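PfEMP1 variant 1 of strain MC (Plasmodium falciparum, PDB 5LGD) probably binds receptors on the host cell surface through the extracellular modules of PfEMP1, of which this all-helical piece is part of a DBL domain. Local coordinates at residues B[47-52]-B[157-162]; B[98-101]-B[105-108]; B[74-77]-B[81-84]; B[117-122]-B[149-154]. All coordinates share one frame; numbering follows the deposited sequence.

Contact 1. Residues B[47-52]-B[157-162]; sequences KKCISF and DKCLKT. Unlike the reference sequence in segment 47-52: Ser51 (reference Cys).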
loop_
_atom_site.group_PDB
_atom_site.type_symbol
_atom_site.label_atom_id
_atom_site.label_comp_id
_atom_site.label_asym_id
_atom_site.label_seq_id
_atom_site.Cartn_x
_atom_site.Cartn_y
_atom_site.Cartn_z
ATOM N N LYS B 47 41.017 -39.703 16.888
ATOM C CA LYS B 47 39.668 -40.271 16.736
ATOM C C LYS B 47 38.643 -39.136 16.697
ATOM O O LYS B 47 37.857 -39.056 15.753
ATOM C CB LYS B 47 39.371 -41.241 17.908
ATOM C CG LYS B 47 38.036 -41.976 17.811
ATOM C CD LYS B 47 37.733 -42.786 19.066
ATOM C CE LYS B 47 36.463 -42.335 19.754
ATOM N NZ LYS B 47 36.146 -43.186 20.934
ATOM N N LYS B 48 38.716 -38.216 17.695
ATOM C CA LYS B 48 37.841 -37.058 17.812
ATOM C C LYS B 48 38.008 -36.052 16.667
ATOM O O LYS B 48 37.002 -35.496 16.243
ATOM C CB LYS B 48 37.990 -36.396 19.198
ATOM C CG LYS B 48 36.856 -36.768 20.140
ATOM C CD LYS B 48 37.165 -37.976 20.992
ATOM C CE LYS B 48 35.882 -38.603 21.484
ATOM N NZ LYS B 48 36.085 -39.377 22.739
ATOM N N CYS B 49 39.234 -35.842 16.137
ATOM C CA CYS B 49 39.443 -34.955 14.979
ATOM C C CYS B 49 38.740 -35.535 13.726
ATOM O O CYS B 49 38.270 -34.779 12.877
ATOM C CB CYS B 49 40.927 -34.716 14.713
ATOM S SG CYS B 49 41.828 -33.975 16.095
ATOM N N ILE B 50 38.684 -36.881 13.622
ATOM C CA ILE B 50 38.044 -37.578 12.502
ATOM C C ILE B 50 36.513 -37.429 12.581
ATOM O O ILE B 50 35.894 -37.112 11.563
ATOM C CB ILE B 50 38.540 -39.049 12.374
ATOM C CG1 ILE B 50 40.043 -39.067 12.044
ATOM C CG2 ILE B 50 37.744 -39.825 11.315
ATOM C CD1 ILE B 50 40.728 -40.301 12.313
ATOM N N SER B 51 35.918 -37.637 13.775
ATOM C CA SER B 51 34.465 -37.474 14.021
ATOM C C SER B 51 34.024 -36.038 13.752
ATOM O O SER B 51 32.964 -35.819 13.145
ATOM C CB SER B 51 34.105 -37.837 15.461
ATOM O OG SER B 51 34.444 -39.185 15.740
ATOM N N PHE B 52 34.856 -35.061 14.204
ATOM C CA PHE B 52 34.630 -33.638 13.984
ATOM C C PHE B 52 34.738 -33.366 12.457
ATOM O O PHE B 52 33.850 -32.726 11.914
ATOM C CB PHE B 52 35.601 -32.781 14.796
ATOM C CG PHE B 52 35.521 -31.298 14.503
ATOM C CD1 PHE B 52 34.309 -30.615 14.598
ATOM C CD2 PHE B 52 36.662 -30.576 14.181
ATOM C CE1 PHE B 52 34.234 -29.252 14.310
ATOM C CE2 PHE B 52 36.587 -29.208 13.898
ATOM C CZ PHE B 52 35.374 -28.559 13.956
ATOM N N ASP B 157 41.230 -30.047 9.891
ATOM C CA ASP B 157 42.472 -30.370 9.172
ATOM C C ASP B 157 43.675 -30.048 10.038
ATOM O O ASP B 157 44.661 -30.790 10.009
ATOM C CB ASP B 157 42.574 -29.636 7.825
ATOM C CG ASP B 157 41.772 -30.288 6.726
ATOM O OD1 ASP B 157 41.631 -31.534 6.753
ATOM O OD2 ASP B 157 41.311 -29.561 5.817
ATOM N N LYS B 158 43.599 -28.935 10.799
ATOM C CA LYS B 158 44.650 -28.514 11.719
ATOM C C LYS B 158 44.709 -29.523 12.884
ATOM O O LYS B 158 45.806 -29.919 13.293
ATOM C CB LYS B 158 44.387 -27.084 12.219
ATOM C CG LYS B 158 44.763 -25.979 11.230
ATOM C CD LYS B 158 44.271 -24.608 11.711
ATOM C CE LYS B 158 44.974 -23.454 11.035
ATOM N NZ LYS B 158 44.449 -23.198 9.669
ATOM N N CYS B 159 43.513 -29.965 13.376
ATOM C CA CYS B 159 43.296 -30.975 14.426
ATOM C C CYS B 159 44.078 -32.248 14.060
ATOM O O CYS B 159 44.846 -32.741 14.873
ATOM C CB CYS B 159 41.801 -31.270 14.565
ATOM S SG CYS B 159 41.305 -32.001 16.148
ATOM N N LEU B 160 43.899 -32.753 12.831
ATOM C CA LEU B 160 44.583 -33.958 12.341
ATOM C C LEU B 160 46.098 -33.802 12.125
ATOM O O LEU B 160 46.817 -34.800 12.195
ATOM C CB LEU B 160 43.918 -34.478 11.058
ATOM C CG LEU B 160 42.503 -35.026 11.212
ATOM C CD1 LEU B 160 41.813 -35.074 9.883
ATOM C CD2 LEU B 160 42.502 -36.396 11.885
ATOM N N LYS B 161 46.576 -32.573 11.835
ATOM C CA LYS B 161 48.001 -32.289 11.640
ATOM C C LYS B 161 48.745 -32.275 12.982
ATOM O O LYS B 161 49.930 -32.608 13.021
ATOM C CB LYS B 161 48.217 -30.986 10.852
ATOM C CG LYS B 161 48.066 -31.178 9.349
ATOM C CD LYS B 161 47.621 -29.908 8.635
ATOM C CE LYS B 161 47.248 -30.184 7.194
ATOM N NZ LYS B 161 46.839 -28.949 6.473
ATOM N N THR B 162 48.042 -31.924 14.075
ATOM C CA THR B 162 48.583 -31.902 15.433
ATOM C C THR B 162 48.396 -33.298 16.065
ATOM O O THR B 162 49.375 -33.935 16.475
ATOM C CB THR B 162 47.894 -30.803 16.286
ATOM O OG1 THR B 162 47.882 -29.548 15.595
ATOM C CG2 THR B 162 48.526 -30.644 17.648
#
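Cys49 and Cys159 are joined by a disulfide that staples two antiparallel helices, 45-70 and 144-162, within an all-helical piece of the DBL family. The local axes run at 163° to each other and come within 8.9 Å, and the two cysteines are the residues closest in register. Their side chains reach the bridge by different routes. SG of Cys49 lies anti to its own carbonyl carbon, beside the backbone N, whereas SG of Cys159 swings anti to its backbone N (chi1 -159°), which carries the sulfur across to its partner. The resulting bond, 2.0 Å from Cys49 SG to Cys159 SG, has a CB-SG-SG-CB torsion (chi3) of -60°, a left-handed link turned less than the usual right angle.

Leu160 packs beside the bridge, against the CB of Cys49. Its chain turns inward, so that one methyl, CD2, does the touching. Ile50 meets it with the side chains crossing at about a right angle. Phe52, one turn after Cys49, packs against Trp25 and Ile33. Leu160 CD2 touches two carbons of helix 45-70, lying 3.6 Å from Cys49 CB and 3.6 Å from Ile50 CG1.

Contact 2. Residues B[98-101]-B[105-108]; sequences IIQD and DANE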
loop_
_atom_site.group_PDB
_atom_site.type_symbol
_atom_site.label_atom_id
_atom_site.label_comp_id
_atom_site.label_asym_id
_atom_site.label_seq_id
_atom_site.Cartn_x
_atom_site.Cartn_y
_atom_site.Cartn_z
ATOM N N ILE B 98 17.554 -13.293 15.034
ATOM C CA ILE B 98 16.522 -14.295 14.734
ATOM C C ILE B 98 16.637 -15.466 15.716
ATOM O O ILE B 98 15.643 -15.841 16.330
ATOM C CB ILE B 98 16.577 -14.714 13.246
ATOM C CG1 ILE B 98 16.087 -13.542 12.353
ATOM C CG2 ILE B 98 15.797 -16.023 12.961
ATOM C CD1 ILE B 98 16.390 -13.712 10.872
ATOM N N ILE B 99 17.859 -15.955 15.939
ATOM C CA ILE B 99 18.108 -17.047 16.901
ATOM C C ILE B 99 17.626 -16.672 18.267
ATOM O O ILE B 99 16.877 -17.455 18.835
ATOM C CB ILE B 99 19.547 -17.574 16.885
ATOM C CG1 ILE B 99 19.784 -18.293 15.526
ATOM C CG2 ILE B 99 19.788 -18.559 18.052
ATOM C CD1 ILE B 99 21.136 -18.463 15.197
ATOM N N GLN B 100 17.969 -15.463 18.762
ATOM C CA GLN B 100 17.529 -15.020 20.082
ATOM C C GLN B 100 16.017 -14.872 20.196
ATOM O O GLN B 100 15.468 -15.248 21.220
ATOM C CB GLN B 100 18.235 -13.746 20.569
ATOM C CG GLN B 100 18.071 -13.644 22.073
ATOM C CD GLN B 100 18.845 -12.557 22.737
ATOM O OE1 GLN B 100 19.912 -12.139 22.278
ATOM N NE2 GLN B 100 18.342 -12.125 23.886
ATOM N N ASP B 101 15.360 -14.306 19.187
ATOM C CA ASP B 101 13.900 -14.125 19.143
ATOM C C ASP B 101 13.171 -15.486 19.189
ATOM O O ASP B 101 12.108 -15.590 19.788
ATOM C CB ASP B 101 13.507 -13.397 17.837
ATOM C CG ASP B 101 13.792 -11.905 17.807
ATOM O OD1 ASP B 101 14.315 -11.373 18.823
ATOM O OD2 ASP B 101 13.508 -11.269 16.763
ATOM N N ASP B 105 17.472 -17.349 24.485
ATOM C CA ASP B 105 18.648 -17.637 25.296
ATOM C C ASP B 105 19.814 -16.744 24.894
ATOM O O ASP B 105 20.523 -17.046 23.941
ATOM C CB ASP B 105 18.981 -19.137 25.174
ATOM C CG ASP B 105 20.059 -19.696 26.079
ATOM O OD1 ASP B 105 20.784 -18.899 26.713
ATOM O OD2 ASP B 105 20.223 -20.935 26.101
ATOM N N ALA B 106 20.014 -15.645 25.643
ATOM C CA ALA B 106 21.057 -14.646 25.400
ATOM C C ALA B 106 22.477 -15.191 25.523
ATOM O O ALA B 106 23.388 -14.725 24.824
ATOM C CB ALA B 106 20.862 -13.463 26.340
ATOM N N ASN B 107 22.680 -16.152 26.415
ATOM C CA ASN B 107 23.992 -16.739 26.644
ATOM C C ASN B 107 24.404 -17.638 25.537
ATOM O O ASN B 107 25.582 -17.717 25.205
ATOM C CB ASN B 107 24.039 -17.456 27.961
ATOM C CG ASN B 107 25.441 -17.683 28.412
ATOM O OD1 ASN B 107 26.198 -16.756 28.689
ATOM N ND2 ASN B 107 25.853 -18.904 28.366
ATOM N N GLU B 108 23.428 -18.321 24.947
ATOM C CA GLU B 108 23.639 -19.140 23.783
ATOM C C GLU B 108 24.117 -18.176 22.649
ATOM O O GLU B 108 25.055 -18.519 21.931
ATOM C CB GLU B 108 22.320 -19.865 23.456
ATOM C CG GLU B 108 22.216 -20.465 22.089
ATOM C CD GLU B 108 20.890 -21.165 21.924
ATOM O OE1 GLU B 108 20.798 -22.343 22.340
ATOM O OE2 GLU B 108 19.946 -20.539 21.386
#
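Gln100 and Ile99, near the end of helix 92-103, meet Ala106 and Glu108 at the start of helix 106-118 across the short turn that joins the two helices. The contacts between these pairs are van der Waals in kind. Gln100 leaves its helix with CG anti to the backbone N (chi1 -161°) and an extended chain, which lays its amide alongside Ala106: NE2 of Gln100 is 3.8 Å from CB of Ala106. Further in, the side chains of Glu108 and Ile99 cross at about a right angle, OE2 of Glu108 lying 3.9 Å from CG2 of Ile99.

The polar bonds belong to the new helix and its surroundings. Asp105 is its N-cap: OD1 of Asp105 accepts from Glu108 N at 3.2 Å, the donor standing well above the carboxylate plane, and more weakly from Asn107 N at 3.4 Å. The other oxygen, OD2, is bonded to a glycerol probably left by the crystallisation liquor. Buried Glu108 has its strongest partner on helix 7-29, where OE1 is hydrogen-bonded to NE2 of His16, while Ile99 packs on that same histidine and on Leu19.

The chemistry therefore divides the labour: capping by Asp105 satisfies N-H groups at the start of helix 106-118, the bond to His16 satisfies a buried carboxylate oxygen, and the two segments meet by van der Waals packing, which Ile109 of helix 106-118 extends.

Contact 3. Residues B[74-77]-B[81-84]; sequences KDIP and THDD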
loop_
_atom_site.group_PDB
_atom_site.type_symbol
_atom_site.label_atom_id
_atom_site.label_comp_id
_atom_site.label_asym_id
_atom_site.label_seq_id
_atom_site.Cartn_x
_atom_site.Cartn_y
_atom_site.Cartn_z
ATOM N N LYS B 74 8.920 -19.214 -4.447
ATOM C CA LYS B 74 8.276 -18.464 -5.546
ATOM C C LYS B 74 7.624 -17.157 -5.082
ATOM O O LYS B 74 6.937 -16.496 -5.870
ATOM C CB LYS B 74 7.277 -19.359 -6.317
ATOM C CG LYS B 74 7.876 -20.670 -6.835
ATOM C CD LYS B 74 9.010 -20.496 -7.871
ATOM C CE LYS B 74 9.575 -21.817 -8.365
ATOM N NZ LYS B 74 11.010 -21.991 -8.007
ATOM N N ASP B 75 7.849 -16.780 -3.821
ATOM C CA ASP B 75 7.304 -15.533 -3.273
ATOM C C ASP B 75 8.403 -14.608 -2.741
ATOM O O ASP B 75 8.185 -13.873 -1.768
ATOM C CB ASP B 75 6.220 -15.822 -2.204
ATOM C CG ASP B 75 6.696 -16.533 -0.942
ATOM O OD1 ASP B 75 7.761 -17.202 -0.996
ATOM O OD2 ASP B 75 5.972 -16.472 0.085
ATOM N N ILE B 76 9.573 -14.614 -3.392
ATOM C CA ILE B 76 10.664 -13.765 -2.927
ATOM C C ILE B 76 10.557 -12.317 -3.536
ATOM O O ILE B 76 9.931 -12.139 -4.570
ATOM C CB ILE B 76 12.080 -14.389 -3.052
ATOM C CG1 ILE B 76 12.735 -14.078 -4.406
ATOM C CG2 ILE B 76 12.079 -15.871 -2.733
ATOM C CD1 ILE B 76 14.259 -13.936 -4.283
ATOM N N PRO B 77 11.094 -11.259 -2.885
ATOM C CA PRO B 77 10.924 -9.921 -3.456
ATOM C C PRO B 77 11.467 -9.825 -4.872
ATOM O O PRO B 77 12.465 -10.442 -5.215
ATOM C CB PRO B 77 11.651 -9.014 -2.458
ATOM C CG PRO B 77 11.530 -9.763 -1.152
ATOM C CD PRO B 77 11.808 -11.189 -1.599
ATOM N N THR B 81 17.822 -11.564 -5.958
ATOM C CA THR B 81 18.028 -13.001 -6.141
ATOM C C THR B 81 17.849 -13.784 -4.823
ATOM O O THR B 81 18.001 -13.216 -3.759
ATOM C CB THR B 81 19.365 -13.320 -6.842
ATOM O OG1 THR B 81 20.403 -13.352 -5.879
ATOM C CG2 THR B 81 19.707 -12.368 -8.008
ATOM N N HIS B 82 17.606 -15.103 -4.912
ATOM C CA HIS B 82 17.488 -16.003 -3.756
ATOM C C HIS B 82 18.790 -16.057 -2.955
ATOM O O HIS B 82 18.770 -16.406 -1.776
ATOM C CB HIS B 82 17.183 -17.414 -4.271
ATOM C CG HIS B 82 15.789 -17.593 -4.762
ATOM N ND1 HIS B 82 15.471 -17.468 -6.107
ATOM C CD2 HIS B 82 14.673 -17.934 -4.081
ATOM C CE1 HIS B 82 14.176 -17.710 -6.194
ATOM N NE2 HIS B 82 13.660 -18.030 -5.008
ATOM N N ASP B 83 19.929 -15.762 -3.606
ATOM C CA ASP B 83 21.241 -15.792 -2.969
ATOM C C ASP B 83 21.495 -14.517 -2.185
ATOM O O ASP B 83 22.009 -14.593 -1.079
ATOM C CB ASP B 83 22.346 -16.096 -3.994
ATOM C CG ASP B 83 22.459 -17.589 -4.253
ATOM O OD1 ASP B 83 21.646 -18.121 -5.054
ATOM O OD2 ASP B 83 23.317 -18.244 -3.607
ATOM N N ASP B 84 21.117 -13.344 -2.735
ATOM C CA ASP B 84 21.226 -12.066 -1.994
ATOM C C ASP B 84 20.271 -12.141 -0.808
ATOM O O ASP B 84 20.523 -11.548 0.242
ATOM C CB ASP B 84 20.789 -10.864 -2.855
ATOM C CG ASP B 84 21.515 -10.714 -4.170
ATOM O OD1 ASP B 84 22.731 -11.020 -4.217
ATOM O OD2 ASP B 84 20.882 -10.243 -5.143
#
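Ile76 and His82 meet where the loop after helix 45-70 folds back on the beginning of helix 82-90, a start built as a capping box. The direct contact is van der Waals packing with a CH-pi interaction at its centre. CD1 of Ile76 sits over one face of the imidazole, 4.0 Å from the centroid of the His82 ring and only 7° off the ring normal. The branched side chain grips the ring at a second place too: CG2 of Ile76 lies 3.5 Å from NE2 of His82. Both touches depend on an unusual first torsion, chi1 90°, which puts CG1 of Ile76 between the backbone N and the carbonyl carbon. That pose also brings CD1 of Ile76 to 3.6 Å from the carbonyl carbon of Thr81.

A hydrogen bond also fixes the ring: His82 NE2 is bonded to the carbonyl oxygen of Gln73, just ahead of the loop segment. Lys74 NZ is 5.6 Å from His82 NE2, not in contact, and is hydrogen-bonded to the carbonyl oxygen of Lys72. On the loop itself, Asp75 and Pro77 face a different protein chain of the assembly, the first by a hydrogen bond and the second by packing on an aromatic side chain.

Capping closes the account. Thr81 N gives a weak bond to Asp84 OD2, and in return Asp84 N points almost straight at Thr81 OG1, 3.2 Å away.

Contact 4. Residues B[117-122]-B[149-154]; sequences EQAGVG and LQHEQK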
loop_
_atom_site.group_PDB
_atom_site.type_symbol
_atom_site.label_atom_id
_atom_site.label_comp_id
_atom_site.label_asym_id
_atom_site.label_seq_id
_atom_site.Cartn_x
_atom_site.Cartn_y
_atom_site.Cartn_z
ATOM N N GLU B 117 33.216 -14.893 15.850
ATOM C CA GLU B 117 34.328 -13.933 15.968
ATOM C C GLU B 117 35.636 -14.645 15.715
ATOM O O GLU B 117 36.430 -14.165 14.903
ATOM C CB GLU B 117 34.360 -13.202 17.336
ATOM C CG GLU B 117 33.433 -11.988 17.405
ATOM C CD GLU B 117 33.161 -11.319 18.750
ATOM O OE1 GLU B 117 33.591 -11.844 19.806
ATOM O OE2 GLU B 117 32.492 -10.259 18.738
ATOM N N GLN B 118 35.834 -15.822 16.361
ATOM C CA GLN B 118 37.034 -16.646 16.214
ATOM C C GLN B 118 37.120 -17.357 14.876
ATOM O O GLN B 118 38.181 -17.874 14.550
ATOM C CB GLN B 118 37.197 -17.637 17.376
ATOM C CG GLN B 118 37.743 -16.998 18.661
ATOM C CD GLN B 118 39.225 -16.642 18.665
ATOM O OE1 GLN B 118 39.773 -16.216 19.693
ATOM N NE2 GLN B 118 39.920 -16.818 17.547
ATOM N N ALA B 119 36.033 -17.359 14.090
ATOM C CA ALA B 119 35.998 -17.981 12.761
ATOM C C ALA B 119 36.241 -16.975 11.629
ATOM O O ALA B 119 36.204 -17.347 10.452
ATOM C CB ALA B 119 34.672 -18.696 12.552
ATOM N N GLY B 120 36.462 -15.713 11.985
ATOM C CA GLY B 120 36.659 -14.641 11.011
ATOM C C GLY B 120 35.377 -14.125 10.374
ATOM O O GLY B 120 35.424 -13.314 9.439
ATOM N N VAL B 121 34.217 -14.603 10.877
ATOM C CA VAL B 121 32.878 -14.215 10.429
ATOM C C VAL B 121 32.384 -13.005 11.260
ATOM O O VAL B 121 31.693 -12.125 10.724
ATOM C CB VAL B 121 31.869 -15.395 10.450
ATOM C CG1 VAL B 121 30.722 -15.136 9.485
ATOM C CG2 VAL B 121 32.542 -16.723 10.109
ATOM N N GLY B 122 32.775 -12.970 12.540
ATOM C CA GLY B 122 32.436 -11.907 13.478
ATOM C C GLY B 122 33.607 -11.018 13.832
ATOM O O GLY B 122 34.317 -10.537 12.949
ATOM N N LEU B 149 31.322 -23.295 7.944
ATOM C CA LEU B 149 31.633 -24.680 7.564
ATOM C C LEU B 149 33.014 -24.803 6.885
ATOM O O LEU B 149 33.688 -25.807 7.084
ATOM C CB LEU B 149 30.520 -25.345 6.745
ATOM C CG LEU B 149 29.220 -25.662 7.514
ATOM C CD1 LEU B 149 28.128 -26.145 6.560
ATOM C CD2 LEU B 149 29.457 -26.680 8.669
ATOM N N GLN B 150 33.469 -23.746 6.182
ATOM C CA GLN B 150 34.801 -23.696 5.558
ATOM C C GLN B 150 35.857 -23.617 6.677
ATOM O O GLN B 150 36.836 -24.374 6.665
ATOM C CB GLN B 150 34.915 -22.485 4.614
ATOM C CG GLN B 150 34.627 -22.819 3.146
ATOM C CD GLN B 150 33.693 -21.876 2.421
ATOM O OE1 GLN B 150 33.766 -20.642 2.537
ATOM N NE2 GLN B 150 32.850 -22.452 1.574
ATOM N N HIS B 151 35.614 -22.729 7.674
ATOM C CA HIS B 151 36.481 -22.549 8.842
ATOM C C HIS B 151 36.614 -23.865 9.619
ATOM O O HIS B 151 37.714 -24.217 10.061
ATOM C CB HIS B 151 35.944 -21.432 9.756
ATOM C CG HIS B 151 36.645 -21.352 11.077
ATOM N ND1 HIS B 151 37.802 -20.613 11.231
ATOM C CD2 HIS B 151 36.353 -21.963 12.249
ATOM C CE1 HIS B 151 38.161 -20.775 12.492
ATOM N NE2 HIS B 151 37.319 -21.579 13.145
ATOM N N GLU B 152 35.495 -24.591 9.757
ATOM C CA GLU B 152 35.409 -25.869 10.457
ATOM C C GLU B 152 36.250 -26.932 9.775
ATOM O O GLU B 152 36.890 -27.732 10.451
ATOM C CB GLU B 152 33.938 -26.309 10.619
ATOM C CG GLU B 152 33.132 -25.444 11.583
ATOM C CD GLU B 152 33.612 -25.413 13.024
ATOM O OE1 GLU B 152 33.066 -26.191 13.838
ATOM O OE2 GLU B 152 34.451 -24.543 13.363
ATOM N N GLN B 153 36.263 -26.924 8.438
ATOM C CA GLN B 153 37.048 -27.838 7.614
ATOM C C GLN B 153 38.554 -27.611 7.840
ATOM O O GLN B 153 39.315 -28.573 7.836
ATOM C CB GLN B 153 36.686 -27.649 6.141
ATOM C CG GLN B 153 37.125 -28.804 5.238
ATOM C CD GLN B 153 36.230 -30.015 5.395
ATOM O OE1 GLN B 153 35.117 -30.073 4.849
ATOM N NE2 GLN B 153 36.706 -31.019 6.130
ATOM N N LYS B 154 38.965 -26.338 8.047
ATOM C CA LYS B 154 40.347 -25.929 8.316
ATOM C C LYS B 154 40.762 -26.283 9.729
ATOM O O LYS B 154 41.909 -26.658 9.916
ATOM C CB LYS B 154 40.569 -24.438 8.020
ATOM C CG LYS B 154 40.633 -24.139 6.521
ATOM C CD LYS B 154 40.077 -22.762 6.175
ATOM C CE LYS B 154 39.892 -22.584 4.683
ATOM N NZ LYS B 154 39.400 -21.223 4.335
#
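Ala119 rides over the imidazole of His151, joining the C-terminal end of helix 106-118 to the flank of helix 144-162. This is the tight part of the contact. The ring is met over its face by a backbone carbon: CA of Ala119 lies 3.6 Å from the centroid of the His151 ring, 14° off the normal, a CH-pi interaction. The methyl group closes down beside it, CB of Ala119 being 3.6 Å from CG of His151. With CG anti to its backbone N (chi1 170°), the histidine holds its ring out from the helix toward this turn.

Around that CH-pi contact the packing thins quickly. Gln118 O comes obliquely to the ring, 3.6 Å from His151 CE1, and is hydrogen-bonded to Lys35 NZ. Gln118 itself is exposed. Gly120, also exposed, ends the helix in a Schellman motif with positive phi, 78°, turning the chain aside; its carbonyl oxygen is bonded to Lys147 NZ.

The next residue after His151, Glu152, ties helix 144-162 to its neighbours: it makes a salt bridge to Arg26 and a hydrogen bond to Ser22, both on helix 7-29, and packs on Trp55 and Val56 of helix 45-70.

In the fold
Four contacts mark out an elongated helical piece. Contact 1 closes a long loop of the chain, and the others are nested within it: contact 3 comes first, then contact 2, then contact 4. Contacts 1 and 4 share helix 144-162 and touch through Phe52 CZ and Glu152 OE1, 3.3 Å apart, although their centres are about 16 Å apart. Contacts 2 and 4 stand at the two ends of helix 106-118, centres about 20 Å apart. Contact 3 lies farthest from contact 1, about 38 Å between centres. The disulfide thus fastens one end, while segments of contacts 2 and 3, on the other side of the chain's centre, adjoin a different protein chain.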